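Long-range contacts in Alr4995 protein (Nostoc sp., PDB 6LRH), which acts as a bifunctional enzyme, an arginine dihydrolase that breaks down arginine and an ornithine cyclodeaminase: residues 17-22 and 88-93; 42-47 and 248-253; 137-142 and 166-171. The protein carries 1 engineered substitution. One frame throughout, in Å; residues are numbered along the deposited sequence.

Interaction 1: 17-22 and 88-93. With ARG (arginine), chain C.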
loop_
_atom_site.group_PDB
_atom_site.type_symbol
_atom_site.label_atom_id
_atom_site.label_comp_id
_atom_site.label_asym_id
_atom_site.label_seq_id
_atom_site.Cartn_x
_atom_site.Cartn_y
_atom_site.Cartn_z
ATOM N N VAL A 17 -28.976 4.991 -37.049
ATOM C CA VAL A 17 -28.298 4.118 -36.121
ATOM C C VAL A 17 -29.380 3.547 -35.240
ATOM O O VAL A 17 -29.951 4.266 -34.439
ATOM C CB VAL A 17 -27.229 4.859 -35.280
ATOM C CG1 VAL A 17 -26.620 3.925 -34.260
ATOM C CG2 VAL A 17 -26.140 5.461 -36.167
ATOM N N ASP A 18 -29.682 2.263 -35.411
ATOM C CA ASP A 18 -30.817 1.633 -34.740
ATOM C C ASP A 18 -30.413 0.623 -33.682
ATOM O O ASP A 18 -31.246 0.134 -32.944
ATOM C CB ASP A 18 -31.712 0.928 -35.754
ATOM C CG ASP A 18 -32.297 1.869 -36.776
ATOM O OD1 ASP A 18 -32.449 3.069 -36.472
ATOM O OD2 ASP A 18 -32.623 1.400 -37.884
ATOM N N TYR A 19 -29.135 0.289 -33.631
ATOM C CA TYR A 19 -28.633 -0.657 -32.653
ATOM C C TYR A 19 -27.178 -0.362 -32.301
ATOM O O TYR A 19 -26.595 0.595 -32.791
ATOM C CB TYR A 19 -28.773 -2.076 -33.176
ATOM C CG TYR A 19 -28.373 -2.236 -34.618
ATOM C CD1 TYR A 19 -27.056 -2.474 -34.968
ATOM C CD2 TYR A 19 -29.311 -2.159 -35.627
ATOM C CE1 TYR A 19 -26.691 -2.632 -36.276
ATOM C CE2 TYR A 19 -28.951 -2.312 -36.939
ATOM C CZ TYR A 19 -27.641 -2.548 -37.263
ATOM O OH TYR A 19 -27.279 -2.692 -38.576
ATOM N N VAL A 20 -26.595 -1.178 -31.437
ATOM C CA VAL A 20 -25.209 -0.974 -31.057
ATOM C C VAL A 20 -24.423 -2.273 -31.142
ATOM O O VAL A 20 -24.538 -3.127 -30.276
ATOM C CB VAL A 20 -25.106 -0.401 -29.640
ATOM C CG1 VAL A 20 -23.652 -0.181 -29.250
ATOM C CG2 VAL A 20 -25.901 0.885 -29.536
ATOM N N ILE A 21 -23.630 -2.420 -32.199
ATOM C CA ILE A 21 -22.815 -3.614 -32.386
ATOM C C ILE A 21 -21.348 -3.283 -32.610
ATOM O O ILE A 21 -20.588 -4.127 -33.055
ATOM C CB ILE A 21 -23.319 -4.468 -33.557
ATOM C CG1 ILE A 21 -23.163 -3.734 -34.883
ATOM C CG2 ILE A 21 -24.758 -4.892 -33.323
ATOM C CD1 ILE A 21 -23.704 -4.485 -36.042
ATOM N N ASN A 22 -20.960 -2.050 -32.310
ATOM C CA ASN A 22 -19.557 -1.678 -32.209
ATOM C C ASN A 22 -19.499 -0.421 -31.346
ATOM O O ASN A 22 -20.524 0.175 -31.085
ATOM C CB ASN A 22 -18.899 -1.503 -33.596
ATOM C CG ASN A 22 -19.272 -0.197 -34.298
ATOM O OD1 ASN A 22 -18.989 0.885 -33.802
ATOM N ND2 ASN A 22 -19.854 -0.305 -35.485
ATOM N N LYS A 88 -26.684 -10.493 -35.817
ATOM C CA LYS A 88 -27.906 -10.771 -36.545
ATOM C C LYS A 88 -28.516 -9.489 -37.078
ATOM O O LYS A 88 -29.356 -9.511 -37.952
ATOM C CB LYS A 88 -28.901 -11.518 -35.661
ATOM C CG LYS A 88 -29.236 -10.821 -34.362
ATOM C CD LYS A 88 -30.640 -11.173 -33.884
ATOM C CE LYS A 88 -31.208 -10.096 -32.961
ATOM N NZ LYS A 88 -31.345 -8.762 -33.625
ATOM N N GLU A 89 -28.079 -8.360 -36.562
ATOM C CA GLU A 89 -28.627 -7.094 -37.003
ATOM C C GLU A 89 -28.231 -6.782 -38.447
ATOM O O GLU A 89 -28.848 -5.960 -39.107
ATOM C CB GLU A 89 -28.176 -5.978 -36.065
ATOM C CG GLU A 89 -28.886 -5.965 -34.716
ATOM C CD GLU A 89 -28.159 -6.750 -33.638
ATOM O OE1 GLU A 89 -27.191 -7.456 -33.964
ATOM O OE2 GLU A 89 -28.558 -6.672 -32.461
ATOM N N ARG A 90 -27.204 -7.461 -38.936
ATOM C CA ARG A 90 -26.726 -7.266 -40.293
ATOM C C ARG A 90 -26.906 -8.516 -41.132
ATOM O O ARG A 90 -26.642 -8.501 -42.317
ATOM C CB ARG A 90 -25.246 -6.854 -40.301
ATOM C CG ARG A 90 -24.967 -5.457 -39.793
ATOM C CD ARG A 90 -23.665 -4.907 -40.340
ATOM N NE ARG A 90 -23.749 -4.588 -41.762
ATOM C CZ ARG A 90 -22.749 -4.116 -42.495
ATOM N NH1 ARG A 90 -21.572 -3.900 -41.967
ATOM N NH2 ARG A 90 -22.936 -3.866 -43.776
ATOM N N GLN A 91 -27.366 -9.602 -40.531
ATOM C CA GLN A 91 -27.491 -10.851 -41.269
ATOM C C GLN A 91 -28.575 -10.805 -42.352
ATOM O O GLN A 91 -28.543 -11.579 -43.299
ATOM C CB GLN A 91 -27.746 -12.010 -40.301
ATOM C CG GLN A 91 -26.469 -12.660 -39.814
ATOM C CD GLN A 91 -26.649 -13.500 -38.563
ATOM O OE1 GLN A 91 -27.757 -13.813 -38.177
ATOM N NE2 GLN A 91 -25.549 -13.868 -37.931
ATOM N N GLY A 92 -29.526 -9.893 -42.228
ATOM C CA GLY A 92 -30.571 -9.784 -43.225
ATOM C C GLY A 92 -30.119 -9.072 -44.481
ATOM O O GLY A 92 -30.867 -8.925 -45.433
ATOM N N GLU A 93 -28.879 -8.624 -44.484
ATOM C CA GLU A 93 -28.323 -7.985 -45.653
ATOM C C GLU A 93 -27.843 -9.003 -46.655
ATOM O O GLU A 93 -27.882 -8.759 -47.846
ATOM C CB GLU A 93 -27.180 -7.071 -45.254
ATOM C CG GLU A 93 -27.555 -6.058 -44.215
ATOM C CD GLU A 93 -26.396 -5.171 -43.849
ATOM O OE1 GLU A 93 -25.458 -5.069 -44.658
ATOM O OE2 GLU A 93 -26.423 -4.569 -42.759
HETATM N N ARG C . -22.592 -0.629 -38.372
HETATM C CA ARG C . -21.665 -1.390 -39.202
HETATM C C ARG C . -21.149 -2.575 -38.438
HETATM O O ARG C . -20.993 -2.540 -37.228
HETATM C CB ARG C . -20.494 -0.528 -39.683
HETATM C CG ARG C . -19.627 -1.237 -40.684
HETATM C CD ARG C . -18.366 -0.512 -41.008
HETATM N NE ARG C . -17.670 -1.168 -42.103
HETATM C CZ ARG C . -16.373 -1.053 -42.349
HETATM N NH1 ARG C . -15.847 -1.681 -43.378
HETATM N NH2 ARG C . -15.608 -0.306 -41.577
HETATM O OXT ARG C . -20.879 -3.595 -39.027
#

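Interaction 2: 42-47 and 248-253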
loop_
_atom_site.group_PDB
_atom_site.type_symbol
_atom_site.label_atom_id
_atom_site.label_comp_id
_atom_site.label_asym_id
_atom_site.label_seq_id
_atom_site.Cartn_x
_atom_site.Cartn_y
_atom_site.Cartn_z
ATOM N N GLN A 42 -23.678 11.818 -50.765
ATOM C CA GLN A 42 -23.647 12.433 -52.085
ATOM C C GLN A 42 -22.293 13.045 -52.423
ATOM O O GLN A 42 -21.865 13.029 -53.570
ATOM C CB GLN A 42 -24.725 13.505 -52.192
ATOM C CG GLN A 42 -26.100 12.960 -52.435
ATOM C CD GLN A 42 -26.198 12.276 -53.767
ATOM O OE1 GLN A 42 -25.618 12.727 -54.748
ATOM N NE2 GLN A 42 -26.930 11.175 -53.812
ATOM N N GLY A 43 -21.622 13.587 -51.421
ATOM C CA GLY A 43 -20.325 14.175 -51.634
ATOM C C GLY A 43 -19.317 13.131 -52.039
ATOM O O GLY A 43 -18.505 13.376 -52.910
ATOM N N LEU A 44 -19.369 11.965 -51.407
ATOM C CA LEU A 44 -18.408 10.916 -51.677
ATOM C C LEU A 44 -18.685 10.276 -53.026
ATOM O O LEU A 44 -17.789 10.057 -53.823
ATOM C CB LEU A 44 -18.445 9.866 -50.569
ATOM C CG LEU A 44 -17.622 8.585 -50.725
ATOM C CD1 LEU A 44 -16.144 8.839 -50.868
ATOM C CD2 LEU A 44 -17.888 7.661 -49.573
ATOM N N TYR A 45 -19.952 9.977 -53.248
ATOM C CA TYR A 45 -20.458 9.406 -54.488
ATOM C C TYR A 45 -20.000 10.218 -55.687
ATOM O O TYR A 45 -19.570 9.669 -56.686
ATOM C CB TYR A 45 -21.982 9.323 -54.399
ATOM C CG TYR A 45 -22.741 8.790 -55.593
ATOM C CD1 TYR A 45 -23.671 9.587 -56.238
ATOM C CD2 TYR A 45 -22.576 7.483 -56.050
ATOM C CE1 TYR A 45 -24.391 9.124 -57.308
ATOM C CE2 TYR A 45 -23.297 7.018 -57.128
ATOM C CZ TYR A 45 -24.205 7.854 -57.752
ATOM O OH TYR A 45 -24.957 7.448 -58.828
ATOM N N GLN A 46 -20.030 11.532 -55.558
ATOM C CA GLN A 46 -19.768 12.380 -56.691
ATOM C C GLN A 46 -18.296 12.595 -56.927
ATOM O O GLN A 46 -17.871 12.791 -58.054
ATOM C CB GLN A 46 -20.487 13.708 -56.517
ATOM C CG GLN A 46 -21.974 13.547 -56.628
ATOM C CD GLN A 46 -22.723 14.809 -56.351
ATOM O OE1 GLN A 46 -22.146 15.887 -56.288
ATOM N NE2 GLN A 46 -24.026 14.689 -56.184
ATOM N N ILE A 47 -17.511 12.567 -55.869
ATOM C CA ILE A 47 -16.080 12.649 -56.026
ATOM C C ILE A 47 -15.593 11.349 -56.627
ATOM O O ILE A 47 -14.676 11.321 -57.429
ATOM C CB ILE A 47 -15.370 12.912 -54.693
ATOM C CG1 ILE A 47 -15.770 14.273 -54.142
ATOM C CG2 ILE A 47 -13.853 12.839 -54.865
ATOM C CD1 ILE A 47 -14.838 14.798 -53.054
ATOM N N LEU A 248 -8.071 14.009 -51.044
ATOM C CA LEU A 248 -9.366 14.654 -51.147
ATOM C C LEU A 248 -10.197 14.401 -49.907
ATOM O O LEU A 248 -10.561 13.275 -49.617
ATOM C CB LEU A 248 -10.113 14.167 -52.385
ATOM C CG LEU A 248 -9.424 14.362 -53.732
ATOM C CD1 LEU A 248 -10.314 13.903 -54.857
ATOM C CD2 LEU A 248 -9.000 15.819 -53.944
ATOM N N GLU A 249 -10.508 15.459 -49.179
ATOM C CA GLU A 249 -11.318 15.336 -47.982
ATOM C C GLU A 249 -12.774 15.621 -48.249
ATOM O O GLU A 249 -13.105 16.587 -48.922
ATOM C CB GLU A 249 -10.832 16.279 -46.901
ATOM C CG GLU A 249 -9.459 16.013 -46.384
ATOM C CD GLU A 249 -9.084 17.027 -45.339
ATOM O OE1 GLU A 249 -8.966 16.655 -44.153
ATOM O OE2 GLU A 249 -8.917 18.211 -45.701
ATOM N N THR A 250 -13.635 14.772 -47.703
ATOM C CA THR A 250 -15.076 14.944 -47.786
ATOM C C THR A 250 -15.691 14.479 -46.452
ATOM O O THR A 250 -15.383 13.414 -45.944
ATOM C CB THR A 250 -15.649 14.192 -49.029
ATOM O OG1 THR A 250 -17.004 14.586 -49.277
ATOM C CG2 THR A 250 -15.548 12.676 -48.898
ATOM N N PRO A 251 -16.513 15.328 -45.837
ATOM C CA PRO A 251 -17.030 15.027 -44.502
ATOM C C PRO A 251 -17.954 13.815 -44.432
ATOM O O PRO A 251 -18.916 13.743 -45.172
ATOM C CB PRO A 251 -17.785 16.312 -44.129
ATOM C CG PRO A 251 -17.952 17.066 -45.366
ATOM C CD PRO A 251 -16.788 16.717 -46.221
ATOM N N LEU A 252 -17.669 12.881 -43.534
ATOM C CA LEU A 252 -18.451 11.662 -43.431
ATOM C C LEU A 252 -18.831 11.322 -41.990
ATOM O O LEU A 252 -18.839 10.166 -41.585
ATOM C CB LEU A 252 -17.682 10.508 -44.072
ATOM C CG LEU A 252 -17.728 10.563 -45.602
ATOM C CD1 LEU A 252 -16.767 9.591 -46.210
ATOM C CD2 LEU A 252 -19.124 10.305 -46.100
ATOM N N THR A 253 -19.178 12.346 -41.230
ATOM C CA THR A 253 -19.353 12.217 -39.794
ATOM C C THR A 253 -20.626 11.494 -39.402
ATOM O O THR A 253 -20.674 10.898 -38.345
ATOM C CB THR A 253 -19.343 13.591 -39.121
ATOM O OG1 THR A 253 -20.493 14.343 -39.523
ATOM C CG2 THR A 253 -18.125 14.335 -39.520
#

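Interaction 3: 137-142 and 166-171. With ARG (arginine), chain C.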
loop_
_atom_site.group_PDB
_atom_site.type_symbol
_atom_site.label_atom_id
_atom_site.label_comp_id
_atom_site.label_asym_id
_atom_site.label_seq_id
_atom_site.Cartn_x
_atom_site.Cartn_y
_atom_site.Cartn_z
ATOM N N GLY A 137 -10.361 -11.248 -35.106
ATOM C CA GLY A 137 -10.310 -10.738 -33.759
ATOM C C GLY A 137 -11.638 -10.271 -33.231
ATOM O O GLY A 137 -11.996 -10.573 -32.107
ATOM N N PHE A 138 -12.386 -9.534 -34.032
ATOM C CA PHE A 138 -13.658 -9.018 -33.558
ATOM C C PHE A 138 -14.831 -9.486 -34.394
ATOM O O PHE A 138 -15.900 -9.730 -33.857
ATOM C CB PHE A 138 -13.628 -7.483 -33.512
ATOM C CG PHE A 138 -12.648 -6.946 -32.538
ATOM C CD1 PHE A 138 -12.943 -6.931 -31.196
ATOM C CD2 PHE A 138 -11.414 -6.506 -32.955
ATOM C CE1 PHE A 138 -12.054 -6.476 -30.290
ATOM C CE2 PHE A 138 -10.513 -6.052 -32.047
ATOM C CZ PHE A 138 -10.837 -6.042 -30.702
ATOM N N ARG A 139 -14.631 -9.602 -35.703
ATOM C CA ARG A 139 -15.726 -9.926 -36.608
ATOM C C ARG A 139 -15.459 -11.208 -37.354
ATOM O O ARG A 139 -16.007 -12.234 -37.017
ATOM C CB ARG A 139 -15.976 -8.795 -37.593
ATOM C CG ARG A 139 -16.591 -7.572 -36.974
ATOM C CD ARG A 139 -17.943 -7.858 -36.396
ATOM N NE ARG A 139 -18.548 -6.683 -35.780
ATOM C CZ ARG A 139 -19.188 -5.731 -36.446
ATOM N NH1 ARG A 139 -19.306 -5.799 -37.761
ATOM N NH2 ARG A 139 -19.708 -4.707 -35.803
ATOM N N SER A 140 -14.631 -11.151 -38.378
ATOM C CA SER A 140 -14.237 -12.353 -39.085
ATOM C C SER A 140 -13.470 -13.302 -38.191
ATOM O O SER A 140 -12.723 -12.894 -37.321
ATOM C CB SER A 140 -13.397 -12.009 -40.308
ATOM O OG SER A 140 -14.161 -11.269 -41.232
ATOM N N GLU A 141 -13.681 -14.582 -38.441
ATOM C CA GLU A 141 -13.079 -15.666 -37.704
ATOM C C GLU A 141 -11.810 -16.154 -38.404
ATOM O O GLU A 141 -11.748 -16.220 -39.615
ATOM C CB GLU A 141 -14.112 -16.782 -37.556
ATOM C CG GLU A 141 -13.550 -18.144 -37.314
ATOM C CD GLU A 141 -12.998 -18.299 -35.919
ATOM O OE1 GLU A 141 -13.537 -17.627 -34.998
ATOM O OE2 GLU A 141 -12.040 -19.099 -35.747
ATOM N N LEU A 142 -10.787 -16.482 -37.636
ATOM C CA LEU A 142 -9.524 -16.933 -38.203
ATOM C C LEU A 142 -9.697 -18.104 -39.163
ATOM O O LEU A 142 -8.948 -18.245 -40.123
ATOM C CB LEU A 142 -8.550 -17.317 -37.087
ATOM C CG LEU A 142 -7.217 -17.916 -37.521
ATOM C CD1 LEU A 142 -6.381 -16.885 -38.239
ATOM C CD2 LEU A 142 -6.468 -18.511 -36.347
ATOM N N PHE A 166 -11.232 -0.376 -33.484
ATOM C CA PHE A 166 -10.762 -0.695 -34.808
ATOM C C PHE A 166 -11.035 -2.161 -35.103
ATOM O O PHE A 166 -10.128 -2.976 -35.211
ATOM C CB PHE A 166 -9.284 -0.330 -34.921
ATOM C CG PHE A 166 -9.037 1.127 -34.725
ATOM C CD1 PHE A 166 -9.393 2.035 -35.692
ATOM C CD2 PHE A 166 -8.506 1.605 -33.548
ATOM C CE1 PHE A 166 -9.201 3.376 -35.504
ATOM C CE2 PHE A 166 -8.315 2.962 -33.362
ATOM C CZ PHE A 166 -8.668 3.836 -34.342
ATOM N N TYR A 167 -12.319 -2.466 -35.247
ATOM C CA TYR A 167 -12.837 -3.825 -35.270
ATOM C C TYR A 167 -12.843 -4.487 -36.667
ATOM O O TYR A 167 -12.902 -5.704 -36.765
ATOM C CB TYR A 167 -14.251 -3.821 -34.674
ATOM C CG TYR A 167 -15.193 -2.948 -35.439
ATOM C CD1 TYR A 167 -15.246 -1.583 -35.215
ATOM C CD2 TYR A 167 -15.995 -3.476 -36.429
ATOM C CE1 TYR A 167 -16.082 -0.775 -35.950
ATOM C CE2 TYR A 167 -16.834 -2.678 -37.170
ATOM C CZ TYR A 167 -16.877 -1.335 -36.927
ATOM O OH TYR A 167 -17.720 -0.557 -37.663
ATOM N N HIS A 168 -12.807 -3.674 -37.727
ATOM C CA HIS A 168 -12.598 -4.135 -39.100
ATOM C C HIS A 168 -11.238 -3.738 -39.552
ATOM O O HIS A 168 -10.793 -2.671 -39.219
ATOM C CB HIS A 168 -13.612 -3.540 -40.073
ATOM C CG HIS A 168 -14.926 -4.238 -40.076
ATOM N ND1 HIS A 168 -16.114 -3.577 -40.280
ATOM C CD2 HIS A 168 -15.245 -5.536 -39.894
ATOM C CE1 HIS A 168 -17.110 -4.435 -40.216
ATOM N NE2 HIS A 168 -16.608 -5.633 -39.984
ATOM N N LEU A 169 -10.592 -4.578 -40.345
ATOM C CA LEU A 169 -9.260 -4.283 -40.825
ATOM C C LEU A 169 -9.196 -2.954 -41.549
ATOM O O LEU A 169 -8.221 -2.253 -41.453
ATOM C CB LEU A 169 -8.767 -5.388 -41.732
ATOM C CG LEU A 169 -7.306 -5.298 -42.142
ATOM C CD1 LEU A 169 -6.391 -5.361 -40.940
ATOM C CD2 LEU A 169 -6.948 -6.366 -43.127
ATOM N N ASP A 170 -10.248 -2.574 -42.248
ATOM C CA ASP A 170 -10.170 -1.401 -43.090
ATOM C C ASP A 170 -10.353 -0.095 -42.324
ATOM O O ASP A 170 -10.433 0.952 -42.920
ATOM C CB ASP A 170 -11.180 -1.514 -44.231
ATOM C CG ASP A 170 -12.613 -1.168 -43.826
ATOM O OD1 ASP A 170 -12.926 -1.005 -42.638
ATOM O OD2 ASP A 170 -13.460 -1.075 -44.731
ATOM N N THR A 171 -10.426 -0.172 -41.002
ATOM C CA THR A 171 -10.477 1.014 -40.147
ATOM C C THR A 171 -9.087 1.466 -39.670
ATOM O O THR A 171 -8.928 2.555 -39.128
ATOM C CB THR A 171 -11.363 0.778 -38.914
ATOM O OG1 THR A 171 -10.804 -0.247 -38.098
ATOM C CG2 THR A 171 -12.746 0.375 -39.325
HETATM N N ARG C . -22.592 -0.629 -38.372
HETATM C CA ARG C . -21.665 -1.390 -39.202
HETATM C C ARG C . -21.149 -2.575 -38.438
HETATM O O ARG C . -20.993 -2.540 -37.228
HETATM C CB ARG C . -20.494 -0.528 -39.683
HETATM C CG ARG C . -19.627 -1.237 -40.684
HETATM C CD ARG C . -18.366 -0.512 -41.008
HETATM N NE ARG C . -17.670 -1.168 -42.103
HETATM C CZ ARG C . -16.373 -1.053 -42.349
HETATM N NH1 ARG C . -15.847 -1.681 -43.378
HETATM N NH2 ARG C . -15.608 -0.306 -41.577
HETATM O OXT ARG C . -20.879 -3.595 -39.027
HETATM O O HOH W 1 -12.546 -8.590 -37.208
#

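Interaction 1: 17-22 and 88-93
E89 lies against the ring of Y19, while I21 and R90 fill the rest of the contact beside the bound arginine. The place is the arginine pocket of a guanidine-modifying enzyme (GME) domain, a family built on the alpha/beta propeller. Segment 17-22 is irregular loop, and 88-93 starts as a short, weakly bonded helix.

The packing is mainly between side chains. E89 CB sits over the centre of the Y19 ring, 3.6 Å from its centroid, in a CH-pi contact. Y19 places CG between its backbone N and carbonyl carbon (chi1 43°), and this turns the ring toward the helix. The ring and the E89 chain run antiparallel alongside each other. E89 then bends at chi2 (92°), which carries its carboxylate to I21, with E89 OE1 3.6 Å from I21 CG2. I21 CD1 meets the aliphatic R90 CG at 4.1 Å. The Y19 hydroxyl is hydrogen-bonded to D65.

The polar link between the segments runs through the ligand. N22 ND2 donates to the ligand O at 3.1 Å. R90 NH1 donates to the ligand OXT at 3.0 Å. The two segments thus each hold one oxygen of the same carboxylate. R90 NH1 also bonds N71.

A salt bridge inside 88-93 sets the rotation of this guanidinium. R90 presents its NE and NH2 edge to E93, with NE to E93 OE2 and NH2 to E93 OE1, each at 2.9 Å. Both partners lie near the guanidinium plane. E93 OE1 receives NH2 on its syn lone pair, whereas NE reaches E93 OE2 from 36° above the carboxylate plane.

Interaction 2: 42-47 and 248-253
L44 and T250 mark the closest backbone approach, with their CA atoms 6.5 Å apart. At I47 and L248 the CA atoms are 8.5 Å apart, so the gap is wider there. Segment 42-47 is part of helix 34-48. Segment 248-253 covers the end of strand 246-249 and the loop that follows it. G43 lets the backbones come near at T250. It has no side chain, and a beta carbon would point at the threonine.

T250 sets OG1 anti to its backbone N (chi1 -168°). This brings the hydroxyl up to the helix backbone, with T250 OG1 3.9 Å from G43 C.

The other contacts are apolar. I47 meets L248 through its branch methyl: I47 CG2 is 3.7 Å from L248 CD1, and the side chains cross at a slant. The other end of I47 reaches back toward the threonine, where I47 CD1 is 4.2 Å from T250 CB. I47 therefore touches two residues of the other segment with two different methyls. L44 and L252 cross at about a right angle, with L44 CD2 4.0 Å from L252 CD1.

I228 of the neighbouring strand 226-229 extends this apolar layer, touching L44, I47 and T250. L265 touches both L44 and L252. Strand 246-249 runs parallel to 226-229 and is an outermost strand of its three-stranded sheet within the chain. The L252 side chain lies about 11 Å from the bound arginine. This is helix-on-sheet packing inside the GME domain, joining helix 34-48 to strand 246-249 and its following loop.

Interaction 3: 137-142 and 166-171
R139 bends at chi2 (-62°), and Y167 places CG between its backbone N and carbonyl carbon (chi1 60°). These turns lay the guanidinium alongside the ring, with both side chains running toward the ligand, at the carboxylate end of the GME-domain arginine pocket. Y167 CD2 lies over the centre of one guanidinium face, 3.9 Å above it. The two planes are 40° apart, so they are not flat on each other.

The guanidinium turns an edge to the ligand. R139 NH1 donates to the ligand OXT at 3.0 Å, and R139 NH2 donates to the ligand O at 2.9 Å. Both bonds are almost straight. E118 bridges R139 NH1 and also bonds H168 NE2, so it is a second-shell tie for both side chains. With a leucine in place of R139, the ligand carboxylate would probably lose these two bonds, and E118 would be left without its charged mate.

Away from the ligand, F138 CB packs on Y167 CB, and the two side chains cross at about a right angle. A water joins the two backbones close by. R139 N donates to this water at 2.8 Å, and the water donates to Y167 O.

The ligand guanidinium is held by segment 166-171. Its NH1 donates to D170 OD2 at 2.8 Å, and its NH2 donates to D170 OD1 at 3.0 Å. H168 ND1 comes within 3.3 Å of the ligand CZ. The backbone here is pinned at H168 O, which accepts from both T171 N and T171 OG1; the hydroxyl arrives in the carbonyl plane at 2.7 Å from H168 O.

All three contacts lie on the same side of the chain's centre, but only interactions 1 and 3 reach the ligand. They join directly: I21 O of interaction 1 probably accepts a hydrogen bond from R139 NH2 of interaction 3. Both supply donors to the ligand carboxylate, and interaction 3 also holds the guanidinium end. Interaction 3 is buried; interactions 1 and 2 are partly buried. Interaction 1 mixes apolar packing with charge, and interaction 3 adds a water and more polar bonds. Interaction 2 is almost wholly apolar and joins a helix to a strand end, whereas the others join mostly loops. Its nearest atoms are about 8 Å from those of interaction 1.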